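Local atomic coordinates of sensor histidine kinase (Pseudomonas syringae pv. tomato, PDB entry 3CIT), a protein that probably acts as a phosphorelay sensor kinase in a two-component system, and is represented here by its GAF domain alone. Residues V36-C41 against T114-A118; L51-G55 against S111-L115; R71-L75 against R91-L96; L100-L104 against L134-A138. All coordinates share one frame; numbering follows the deposited sequence.

The four contacts trace how a GAF domain is layered. Strand 111-119, central in the antiparallel sheet, serves contacts 1 and 2, contact 4 the strand beside it. Helix 29-43 (contact 1) and helix 128-156 (contact 4) pack on the same face of the sheet, contact centres about 8 Å apart. Contact 2, centred about 12 Å from contact 1, supplies the strand pairing. Contact 3 joins helix 69-72 and the turn after it to a loop beyond the other face, where L75 and L96 meet V116 and A118 of contact 1. Bound glycerol, probably from the crystallisation liquor, lies about 4 Å from the V116 and L52 side chains, on the side where GAF domains commonly hold ligands.

Contact 1: residues V36-C41 against T114-A118; sequences VLQRAC and TLVLA. With SO4 (sulfate ion), chain C.
L115 and L117 are the bumps by which the central strand of the GAF sheet fits into helix 29-43, a helix-on-sheet packing in which the two local axes run at 39° to each other. Two residues apart on the strand, they project from the same face, and the helix answers with the shallow relief of V36, L37, A40 and C41. L115 has its CG anti to the backbone N (chi1 -174°); this torsion carries the fork toward the helix, where its two methyls part: CD1 presses on L37 CD1 at 3.5 Å, while CD2 drops between V36 CG1, at 4.0 Å, and A40 CB, at 4.1 Å. V36 provides one wall of this hollow, and the small A40 is the shared floor under both leucines.

L117 fills the next depression along. Its CD1 reaches the A40 carbonyl, and its CD2 lies 3.9 Å from C41 SG and 4.0 Å from L37 CD1, with the L37 and L117 side chains sliding past each other in opposite directions. L37 CD1 lies against both strand leucines, close to where their methyls approach each other. Beside the interface, L134 of helix 128-156 touches both A40 and L117, and A64 and H66 of strand 61-66 flank L37.

R39, on the far side of the helix, faces away from the sheet. NH1 makes a salt bridge with E23 and a hydrogen bond with T20, and its other nitrogens hold a sulfate, probably from the crystallisation liquor: NE to O2 at 2.8 Å and NH2 to O1 at 3.1 Å.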
loop_
_atom_site.group_PDB
_atom_site.type_symbol
_atom_site.label_atom_id
_atom_site.label_comp_id
_atom_site.label_asym_id
_atom_site.label_seq_id
_atom_site.Cartn_x
_atom_site.Cartn_y
_atom_site.Cartn_z
ATOM N N VAL A 36 8.965 -17.709 8.600
ATOM C CA VAL A 36 8.517 -16.344 8.414
ATOM C C VAL A 36 8.016 -15.778 9.724
ATOM O O VAL A 36 8.344 -14.648 10.075
ATOM C CB VAL A 36 7.459 -16.223 7.289
ATOM C CG1 VAL A 36 6.813 -14.859 7.272
ATOM C CG2 VAL A 36 8.088 -16.535 5.942
ATOM N N LEU A 37 7.227 -16.538 10.479
ATOM C CA LEU A 37 6.728 -15.984 11.734
ATOM C C LEU A 37 7.869 -15.653 12.711
ATOM O O LEU A 37 7.925 -14.534 13.257
ATOM C CB LEU A 37 5.715 -16.943 12.361
ATOM C CG LEU A 37 5.047 -16.487 13.622
ATOM C CD1 LEU A 37 4.257 -15.211 13.429
ATOM C CD2 LEU A 37 4.170 -17.669 14.089
ATOM N N GLN A 38 8.794 -16.585 12.898
ATOM C CA GLN A 38 9.908 -16.381 13.805
ATOM C C GLN A 38 10.758 -15.187 13.397
ATOM O O GLN A 38 11.121 -14.328 14.236
ATOM C CB GLN A 38 10.785 -17.641 13.881
ATOM C CG GLN A 38 10.070 -18.777 14.605
ATOM C CD GLN A 38 10.907 -20.041 14.726
ATOM O OE1 GLN A 38 11.919 -20.213 14.030
ATOM N NE2 GLN A 38 10.464 -20.945 15.577
ATOM N N ARG A 39 11.089 -15.118 12.114
ATOM C CA ARG A 39 11.921 -14.003 11.628
ATOM C C ARG A 39 11.225 -12.650 11.715
ATOM O O ARG A 39 11.866 -11.644 12.036
ATOM C CB ARG A 39 12.378 -14.272 10.199
ATOM C CG ARG A 39 13.401 -15.378 10.178
ATOM C CD ARG A 39 14.099 -15.481 8.885
ATOM N NE ARG A 39 15.030 -16.586 8.882
ATOM C CZ ARG A 39 15.836 -16.853 7.870
ATOM N NH1 ARG A 39 15.835 -16.074 6.790
ATOM N NH2 ARG A 39 16.668 -17.871 7.960
ATOM N N ALA A 40 9.920 -12.626 11.412
ATOM C CA ALA A 40 9.132 -11.417 11.487
ATOM C C ALA A 40 9.059 -10.929 12.933
ATOM O O ALA A 40 9.322 -9.762 13.202
ATOM C CB ALA A 40 7.693 -11.640 10.874
ATOM N N CYS A 41 8.733 -11.814 13.873
ATOM C CA CYS A 41 8.733 -11.438 15.285
ATOM C C CYS A 41 10.085 -10.877 15.747
ATOM O O CYS A 41 10.121 -9.825 16.388
ATOM C CB CYS A 41 8.283 -12.611 16.174
ATOM S SG CYS A 41 6.543 -13.019 15.976
ATOM N N THR A 114 -3.664 -14.014 7.649
ATOM C CA THR A 114 -3.025 -12.862 8.265
ATOM C C THR A 114 -1.875 -13.327 9.103
ATOM O O THR A 114 -2.027 -14.260 9.900
ATOM C CB THR A 114 -3.921 -12.085 9.268
ATOM O OG1 THR A 114 -5.272 -12.130 8.833
ATOM C CG2 THR A 114 -3.416 -10.685 9.330
ATOM N N LEU A 115 -0.729 -12.679 8.923
ATOM C CA LEU A 115 0.367 -12.804 9.855
ATOM C C LEU A 115 0.085 -11.820 10.992
ATOM O O LEU A 115 -0.160 -10.626 10.738
ATOM C CB LEU A 115 1.686 -12.524 9.105
ATOM C CG LEU A 115 3.024 -12.716 9.791
ATOM C CD1 LEU A 115 3.160 -14.167 10.236
ATOM C CD2 LEU A 115 4.206 -12.276 8.826
ATOM N N VAL A 116 0.069 -12.313 12.228
ATOM C CA VAL A 116 -0.320 -11.534 13.379
ATOM C C VAL A 116 0.902 -11.488 14.286
ATOM O O VAL A 116 1.344 -12.525 14.792
ATOM C CB VAL A 116 -1.524 -12.148 14.142
ATOM C CG1 VAL A 116 -1.945 -11.247 15.400
ATOM C CG2 VAL A 116 -2.770 -12.358 13.231
ATOM N N LEU A 117 1.489 -10.309 14.450
ATOM C CA LEU A 117 2.572 -10.124 15.401
ATOM C C LEU A 117 1.995 -9.382 16.589
ATOM O O LEU A 117 1.109 -8.525 16.438
ATOM C CB LEU A 117 3.713 -9.304 14.779
ATOM C CG LEU A 117 4.175 -9.722 13.373
ATOM C CD1 LEU A 117 5.440 -8.875 12.948
ATOM C CD2 LEU A 117 4.415 -11.191 13.290
ATOM N N ALA A 118 2.486 -9.688 17.787
ATOM C CA ALA A 118 1.915 -9.106 18.988
ATOM C C ALA A 118 2.978 -8.974 20.043
ATOM O O ALA A 118 3.940 -9.727 20.029
ATOM C CB ALA A 118 0.760 -9.974 19.514
HETATM S S SO4 C . 16.979 -18.482 11.762
HETATM O O1 SO4 C . 17.197 -19.376 10.628
HETATM O O2 SO4 C . 16.123 -17.363 11.389
HETATM O O3 SO4 C . 16.337 -19.227 12.841
HETATM O O4 SO4 C . 18.271 -17.972 12.219
#

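Contact 2: residues L51-G55 against S111-L115; sequences LLEWG and SFGTL
The W54 indole lies flat over F112 and G113, resting on the main chain of the adjoining strand. Its CG sits between the backbone N and the carbonyl carbon (chi1 52°), which lays the ring back over them. G113 CA stands 3.5 Å from the centroid of the six-membered ring, 16° off its normal, and F112 CA sits over the five-membered ring; both are CH-pi contacts. T114 OG1 meets W54 CH2 in the ring plane at 3.1 Å. W54 NE1 donates to S111 O at 2.9 Å, in a bond bent (137°) and tilted out of the ring plane. The backbone N binds F112 O, so W54 is held through its backbone N and its indole N-H.

L52 and T114 form a hydrogen-bonded pair, N to O at 3.0 Å each way. In the non-hydrogen-bonded pair of E53 and G113 the CA atoms come to 4.0 Å, consistent with the lack of a side chain at G113. The E53 carboxylate turns to R33 and T63 and the F112 phenyl to A142 of helix 128-156, while L51 CD1 packs against L115 CD1 under helix 29-43. This is antiparallel pairing of neighbouring strands in the GAF sheet, with an indole laid over a glycine.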
loop_
_atom_site.group_PDB
_atom_site.type_symbol
_atom_site.label_atom_id
_atom_site.label_comp_id
_atom_site.label_asym_id
_atom_site.label_seq_id
_atom_site.Cartn_x
_atom_site.Cartn_y
_atom_site.Cartn_z
ATOM N N LEU A 51 0.081 -17.207 12.762
ATOM C CA LEU A 51 -0.387 -17.164 11.394
ATOM C C LEU A 51 -1.790 -17.774 11.331
ATOM O O LEU A 51 -2.038 -18.869 11.852
ATOM C CB LEU A 51 0.577 -17.927 10.496
ATOM C CG LEU A 51 0.247 -17.920 9.016
ATOM C CD1 LEU A 51 0.309 -16.453 8.408
ATOM C CD2 LEU A 51 1.214 -18.853 8.289
ATOM N N LEU A 52 -2.707 -17.037 10.710
ATOM C CA LEU A 52 -4.086 -17.463 10.546
ATOM C C LEU A 52 -4.314 -17.700 9.073
ATOM O O LEU A 52 -3.887 -16.895 8.257
ATOM C CB LEU A 52 -5.031 -16.361 10.992
ATOM C CG LEU A 52 -4.995 -15.969 12.452
ATOM C CD1 LEU A 52 -6.058 -14.884 12.712
ATOM C CD2 LEU A 52 -5.206 -17.216 13.355
ATOM N N GLU A 53 -4.996 -18.781 8.730
ATOM C CA GLU A 53 -5.373 -19.050 7.353
ATOM C C GLU A 53 -6.815 -19.550 7.286
ATOM O O GLU A 53 -7.299 -20.210 8.208
ATOM C CB GLU A 53 -4.435 -20.061 6.720
ATOM C CG GLU A 53 -3.030 -19.513 6.482
ATOM C CD GLU A 53 -2.062 -20.613 6.120
ATOM O OE1 GLU A 53 -2.302 -21.276 5.101
ATOM O OE2 GLU A 53 -1.070 -20.795 6.855
ATOM N N TRP A 54 -7.503 -19.184 6.214
ATOM C CA TRP A 54 -8.910 -19.576 6.009
ATOM C C TRP A 54 -9.183 -19.851 4.528
ATOM O O TRP A 54 -8.448 -19.422 3.673
ATOM C CB TRP A 54 -9.846 -18.495 6.543
ATOM C CG TRP A 54 -9.563 -17.118 6.027
ATOM C CD1 TRP A 54 -9.963 -16.584 4.831
ATOM C CD2 TRP A 54 -8.819 -16.113 6.685
ATOM N NE1 TRP A 54 -9.491 -15.303 4.702
ATOM C CE2 TRP A 54 -8.781 -14.986 5.826
ATOM C CE3 TRP A 54 -8.152 -16.050 7.910
ATOM C CZ2 TRP A 54 -8.142 -13.816 6.175
ATOM C CZ3 TRP A 54 -7.529 -14.871 8.266
ATOM C CH2 TRP A 54 -7.507 -13.775 7.387
ATOM N N GLY A 55 -10.243 -20.581 4.240
ATOM C CA GLY A 55 -10.634 -20.900 2.863
ATOM C C GLY A 55 -12.039 -20.370 2.635
ATOM O O GLY A 55 -12.410 -19.349 3.263
ATOM N N SER A 111 -7.925 -11.866 0.575
ATOM C CA SER A 111 -6.875 -12.318 1.498
ATOM C C SER A 111 -7.327 -13.654 2.076
ATOM O O SER A 111 -8.497 -13.775 2.474
ATOM C CB SER A 111 -6.684 -11.293 2.607
ATOM O OG SER A 111 -5.791 -11.775 3.612
ATOM N N PHE A 112 -6.421 -14.623 2.162
ATOM C CA PHE A 112 -6.693 -15.937 2.756
ATOM C C PHE A 112 -6.010 -16.177 4.103
ATOM O O PHE A 112 -6.008 -17.288 4.625
ATOM C CB PHE A 112 -6.306 -17.042 1.777
ATOM C CG PHE A 112 -4.822 -17.130 1.471
ATOM C CD1 PHE A 112 -3.967 -17.847 2.280
ATOM C CD2 PHE A 112 -4.307 -16.543 0.333
ATOM C CE1 PHE A 112 -2.600 -17.974 1.951
ATOM C CE2 PHE A 112 -2.954 -16.664 0.001
ATOM C CZ PHE A 112 -2.102 -17.343 0.827
ATOM N N GLY A 113 -5.410 -15.151 4.672
ATOM C CA GLY A 113 -4.792 -15.296 5.974
ATOM C C GLY A 113 -4.194 -13.997 6.430
ATOM O O GLY A 113 -4.261 -12.998 5.706
ATOM N N THR A 114 -3.664 -14.014 7.649
ATOM C CA THR A 114 -3.025 -12.862 8.265
ATOM C C THR A 114 -1.875 -13.327 9.103
ATOM O O THR A 114 -2.027 -14.260 9.900
ATOM C CB THR A 114 -3.921 -12.085 9.268
ATOM O OG1 THR A 114 -5.272 -12.130 8.833
ATOM C CG2 THR A 114 -3.416 -10.685 9.330
ATOM N N LEU A 115 -0.729 -12.679 8.923
ATOM C CA LEU A 115 0.367 -12.804 9.855
ATOM C C LEU A 115 0.085 -11.820 10.992
ATOM O O LEU A 115 -0.160 -10.626 10.738
ATOM C CB LEU A 115 1.686 -12.524 9.105
ATOM C CG LEU A 115 3.024 -12.716 9.791
ATOM C CD1 LEU A 115 3.160 -14.167 10.236
ATOM C CD2 LEU A 115 4.206 -12.276 8.826
#

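Contact 3: residues R71-L75 against R91-L96; sequences RLSTL and RPGTHL. With GOL (glycerol), chain F.
The guanidinium of R71 receives the imidazole of H95 edge-on: H95 CD2 stands 3.7 Å above its centre, and the two planes are 79° apart, a T-shaped arrangement. Around the rim of the guanidinium lie glycerol and a water. NE reaches glycerol O3 at 2.7 Å and NH2 reaches O2 at 2.8 Å, while NH1 donates to water 1, which may pass the link on to T94 O. The same NH1 donates to H95 O at 2.8 Å, in the carbonyl plane and on a lone pair. Glycerol O1 then hydrogen-bonds H95 NE2, so one small polyol, probably from the crystallisation liquor, spans both side chains.

A second guanidinium, that of R91, lies between T94 CG2 over one face and L75 CD2 over the other. L96 O and water 2 are at its edge. Its chain bends at chi3 (54°), which folds the group back over its own segment, where NH2 binds L96 O.

Below the polar rim the contact turns apolar. L96 CD1 packs 3.4 Å from R71 O and 3.7 Å from L75 CG, with L75 and L96 continuing onto V116 and A118 of the sheet. T74 OG1 donates to R71 O at 2.6 Å, beside the backbone bond from T74 N, and accepts from water 2, which in turn accepts a hydrogen bond from R91 NH2.

All three nitrogens of R71 therefore find neutral acceptors. Its positive charge is met by carbonyl, water and hydroxyl dipoles, and its closeness to H95 would tend to disfavour a protonated imidazole.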
loop_
_atom_site.group_PDB
_atom_site.type_symbol
_atom_site.label_atom_id
_atom_site.label_comp_id
_atom_site.label_asym_id
_atom_site.label_seq_id
_atom_site.Cartn_x
_atom_site.Cartn_y
_atom_site.Cartn_z
ATOM N N ARG A 71 -1.033 -16.556 26.030
ATOM C CA ARG A 71 -1.324 -15.180 25.635
ATOM C C ARG A 71 -1.862 -15.145 24.216
ATOM O O ARG A 71 -2.803 -14.378 23.914
ATOM C CB ARG A 71 -0.107 -14.237 25.818
ATOM C CG ARG A 71 0.277 -14.052 27.297
ATOM C CD ARG A 71 1.163 -12.805 27.554
ATOM N NE ARG A 71 1.286 -12.643 29.024
ATOM C CZ ARG A 71 1.269 -11.482 29.682
ATOM N NH1 ARG A 71 1.136 -10.340 29.039
ATOM N NH2 ARG A 71 1.388 -11.482 31.015
ATOM N N LEU A 72 -1.333 -16.000 23.345
ATOM C CA LEU A 72 -1.833 -16.043 21.957
ATOM C C LEU A 72 -3.347 -16.339 21.914
ATOM O O LEU A 72 -4.039 -15.768 21.066
ATOM C CB LEU A 72 -1.074 -17.089 21.132
ATOM C CG LEU A 72 0.362 -16.689 20.749
ATOM C CD1 LEU A 72 1.041 -17.877 20.082
ATOM C CD2 LEU A 72 0.345 -15.444 19.894
ATOM N N SER A 73 -3.841 -17.155 22.853
ATOM C CA SER A 73 -5.268 -17.559 22.879
ATOM C C SER A 73 -6.210 -16.373 23.058
ATOM O O SER A 73 -7.405 -16.460 22.734
ATOM C CB SER A 73 -5.535 -18.607 23.948
ATOM O OG SER A 73 -5.539 -18.060 25.233
ATOM N N THR A 74 -5.692 -15.287 23.621
ATOM C CA THR A 74 -6.490 -14.097 23.914
ATOM C C THR A 74 -6.809 -13.275 22.679
ATOM O O THR A 74 -7.678 -12.425 22.718
ATOM C CB THR A 74 -5.798 -13.176 24.947
ATOM O OG1 THR A 74 -4.606 -12.595 24.394
ATOM C CG2 THR A 74 -5.506 -13.974 26.253
ATOM N N LEU A 75 -6.103 -13.511 21.594
ATOM C CA LEU A 75 -6.368 -12.810 20.343
ATOM C C LEU A 75 -7.587 -13.382 19.620
ATOM O O LEU A 75 -7.773 -14.603 19.519
ATOM C CB LEU A 75 -5.172 -12.911 19.432
ATOM C CG LEU A 75 -3.864 -12.306 19.918
ATOM C CD1 LEU A 75 -2.792 -12.643 18.905
ATOM C CD2 LEU A 75 -4.004 -10.799 20.119
ATOM N N ARG A 91 -4.347 -2.295 22.323
ATOM C CA ARG A 91 -5.342 -2.996 23.098
ATOM C C ARG A 91 -4.948 -2.822 24.580
ATOM O O ARG A 91 -4.425 -3.724 25.224
ATOM C CB ARG A 91 -5.381 -4.452 22.664
ATOM C CG ARG A 91 -5.656 -4.676 21.172
ATOM C CD ARG A 91 -5.677 -6.177 20.753
ATOM N NE ARG A 91 -6.602 -7.001 21.533
ATOM C CZ ARG A 91 -6.260 -7.864 22.503
ATOM N NH1 ARG A 91 -7.208 -8.565 23.135
ATOM N NH2 ARG A 91 -4.999 -8.066 22.842
ATOM N N PRO A 92 -5.146 -1.618 25.105
ATOM C CA PRO A 92 -4.619 -1.298 26.432
ATOM C C PRO A 92 -5.125 -2.219 27.548
ATOM O O PRO A 92 -6.284 -2.591 27.568
ATOM C CB PRO A 92 -5.118 0.132 26.666
ATOM C CG PRO A 92 -5.406 0.652 25.392
ATOM C CD PRO A 92 -5.839 -0.467 24.520
ATOM N N GLY A 93 -4.220 -2.616 28.437
ATOM C CA GLY A 93 -4.585 -3.390 29.609
ATOM C C GLY A 93 -4.706 -4.891 29.391
ATOM O O GLY A 93 -4.978 -5.623 30.364
ATOM N N THR A 94 -4.521 -5.343 28.140
ATOM C CA THR A 94 -4.694 -6.747 27.765
ATOM C C THR A 94 -3.371 -7.463 27.851
ATOM O O THR A 94 -2.318 -6.855 28.127
ATOM C CB THR A 94 -5.267 -6.892 26.328
ATOM O OG1 THR A 94 -4.313 -6.385 25.407
ATOM C CG2 THR A 94 -6.670 -6.166 26.155
ATOM N N HIS A 95 -3.402 -8.769 27.620
ATOM C CA HIS A 95 -2.191 -9.582 27.654
ATOM C C HIS A 95 -1.209 -9.239 26.513
ATOM O O HIS A 95 -0.014 -9.480 26.631
ATOM C CB HIS A 95 -2.569 -11.059 27.594
ATOM C CG HIS A 95 -3.061 -11.607 28.898
ATOM N ND1 HIS A 95 -4.380 -11.524 29.287
ATOM C CD2 HIS A 95 -2.404 -12.198 29.917
ATOM C CE1 HIS A 95 -4.517 -12.079 30.480
ATOM N NE2 HIS A 95 -3.332 -12.485 30.892
ATOM N N LEU A 96 -1.746 -8.727 25.420
ATOM C CA LEU A 96 -1.011 -8.378 24.193
ATOM C C LEU A 96 -1.460 -7.014 23.725
ATOM O O LEU A 96 -2.301 -6.860 22.813
ATOM C CB LEU A 96 -1.219 -9.430 23.083
ATOM C CG LEU A 96 -0.662 -10.827 23.387
ATOM C CD1 LEU A 96 -1.099 -11.872 22.360
ATOM C CD2 LEU A 96 0.887 -10.808 23.499
HETATM C C1 GOL F . -1.011 -14.452 31.996
HETATM O O1 GOL F . -1.626 -13.480 32.844
HETATM C C2 GOL F . 0.421 -14.800 32.418
HETATM O O2 GOL F . 1.176 -13.651 32.784
HETATM C C3 GOL F . 1.120 -15.676 31.372
HETATM O O3 GOL F . 1.612 -15.027 30.200
HETATM O O HOH W 1 0.481 -7.375 29.244
HETATM O O HOH W 2 -4.699 -9.976 24.785
#

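Contact 4: residues L100-L104 against L134-A138; sequences LLLPL and LQLLA
Helix 128-156, the long C-terminal helix of the GAF domain, packs at a shallow angle on strand 98-105, with L102 and A138 at the heart of the fit. The two local axes approach to 7.7 Å and run at 34° to each other. At A138 a single methyl lies between helix and strand: its CB lies 4.0 Å from L102 CB and 3.8 Å from P103 O. L104 comes over the same alanine from further along the strand, its CG 3.8 Å from A138 O and its CD1 resting near the A138 methyl.

One turn back, L134 takes up the other end of the interface. L102 CD1 presses against L134 CB at 3.6 Å, and L134 CD1 reaches on to L100 CD2 at 4.1 Å, the side chains passing at a slant. L102 therefore sits between L134 and A138, with its CD2 turned to the stem of Q135. The Q135 chain leaves with CG anti to the backbone N (chi1 -180°) and bends at chi2, which brings the end of the chain beside the P103 ring, the two side chains crossing at about a right angle.

L134 also touches L16 of helix 3-26, tying a second helix to this layer. L136 points away from this strand and packs on L17 of a second subunit, consistent with the dimerization generally assigned to this family. Such packing of a terminal helix at a shallow angle against the antiparallel sheet, with leucines meeting around a small alanine, belongs to the helical layer of the GAF fold.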
loop_
_atom_site.group_PDB
_atom_site.type_symbol
_atom_site.label_atom_id
_atom_site.label_comp_id
_atom_site.label_asym_id
_atom_site.label_seq_id
_atom_site.Cartn_x
_atom_site.Cartn_y
_atom_site.Cartn_z
ATOM N N LEU A 100 0.176 -6.161 15.312
ATOM C CA LEU A 100 0.364 -5.787 13.903
ATOM C C LEU A 100 -0.202 -6.911 13.031
ATOM O O LEU A 100 0.178 -8.091 13.183
ATOM C CB LEU A 100 1.850 -5.554 13.629
ATOM C CG LEU A 100 2.279 -5.208 12.209
ATOM C CD1 LEU A 100 1.657 -3.871 11.685
ATOM C CD2 LEU A 100 3.839 -5.253 11.998
ATOM N N LEU A 101 -1.118 -6.552 12.136
ATOM C CA LEU A 101 -1.720 -7.490 11.190
ATOM C C LEU A 101 -1.123 -7.255 9.810
ATOM O O LEU A 101 -1.059 -6.100 9.367
ATOM C CB LEU A 101 -3.233 -7.254 11.149
ATOM C CG LEU A 101 -3.985 -7.372 12.487
ATOM C CD1 LEU A 101 -5.475 -7.186 12.222
ATOM C CD2 LEU A 101 -3.720 -8.694 13.114
ATOM N N LEU A 102 -0.697 -8.333 9.147
ATOM C CA LEU A 102 -0.158 -8.307 7.786
ATOM C C LEU A 102 -0.916 -9.362 6.955
ATOM O O LEU A 102 -0.689 -10.556 7.099
ATOM C CB LEU A 102 1.345 -8.598 7.780
ATOM C CG LEU A 102 2.148 -7.779 8.813
ATOM C CD1 LEU A 102 3.469 -8.387 9.199
ATOM C CD2 LEU A 102 2.288 -6.323 8.271
ATOM N N PRO A 103 -1.810 -8.920 6.081
ATOM C CA PRO A 103 -2.578 -9.837 5.290
ATOM C C PRO A 103 -1.746 -10.663 4.331
ATOM O O PRO A 103 -0.712 -10.199 3.812
ATOM C CB PRO A 103 -3.513 -8.924 4.474
ATOM C CG PRO A 103 -3.519 -7.650 5.149
ATOM C CD PRO A 103 -2.197 -7.516 5.819
ATOM N N LEU A 104 -2.219 -11.875 4.098
ATOM C CA LEU A 104 -1.710 -12.744 3.051
ATOM C C LEU A 104 -2.664 -12.721 1.864
ATOM O O LEU A 104 -3.827 -13.052 1.980
ATOM C CB LEU A 104 -1.566 -14.188 3.554
ATOM C CG LEU A 104 -0.299 -14.564 4.325
ATOM C CD1 LEU A 104 -0.234 -13.896 5.658
ATOM C CD2 LEU A 104 -0.208 -16.113 4.454
ATOM N N LEU A 134 7.935 -6.241 6.395
ATOM C CA LEU A 134 7.160 -7.370 6.921
ATOM C C LEU A 134 5.929 -7.658 6.067
ATOM O O LEU A 134 5.604 -8.818 5.855
ATOM C CB LEU A 134 6.739 -7.146 8.381
ATOM C CG LEU A 134 7.905 -7.070 9.371
ATOM C CD1 LEU A 134 7.436 -6.804 10.781
ATOM C CD2 LEU A 134 8.729 -8.362 9.337
ATOM N N GLN A 135 5.257 -6.624 5.577
ATOM C CA GLN A 135 4.141 -6.818 4.659
ATOM C C GLN A 135 4.578 -7.536 3.380
ATOM O O GLN A 135 3.912 -8.457 2.904
ATOM C CB GLN A 135 3.445 -5.487 4.325
ATOM C CG GLN A 135 2.258 -5.703 3.349
ATOM C CD GLN A 135 1.140 -6.657 3.917
ATOM O OE1 GLN A 135 1.060 -7.898 3.601
ATOM N NE2 GLN A 135 0.289 -6.074 4.768
ATOM N N LEU A 136 5.706 -7.136 2.804
ATOM C CA LEU A 136 6.223 -7.880 1.648
ATOM C C LEU A 136 6.598 -9.327 2.007
ATOM O O LEU A 136 6.363 -10.258 1.235
ATOM C CB LEU A 136 7.417 -7.163 1.013
ATOM C CG LEU A 136 7.988 -7.841 -0.243
ATOM C CD1 LEU A 136 6.907 -7.950 -1.354
ATOM C CD2 LEU A 136 9.213 -7.073 -0.751
ATOM N N LEU A 137 7.235 -9.539 3.149
ATOM C CA LEU A 137 7.534 -10.927 3.582
ATOM C C LEU A 137 6.242 -11.795 3.649
ATOM O O LEU A 137 6.231 -12.974 3.216
ATOM C CB LEU A 137 8.204 -10.910 4.938
ATOM C CG LEU A 137 8.872 -12.185 5.386
ATOM C CD1 LEU A 137 9.887 -12.602 4.312
ATOM C CD2 LEU A 137 9.563 -11.871 6.730
ATOM N N ALA A 138 5.157 -11.210 4.164
ATOM C CA ALA A 138 3.841 -11.887 4.172
ATOM C C ALA A 138 3.351 -12.195 2.761
ATOM O O ALA A 138 2.812 -13.248 2.504
ATOM C CB ALA A 138 2.765 -11.078 4.953
#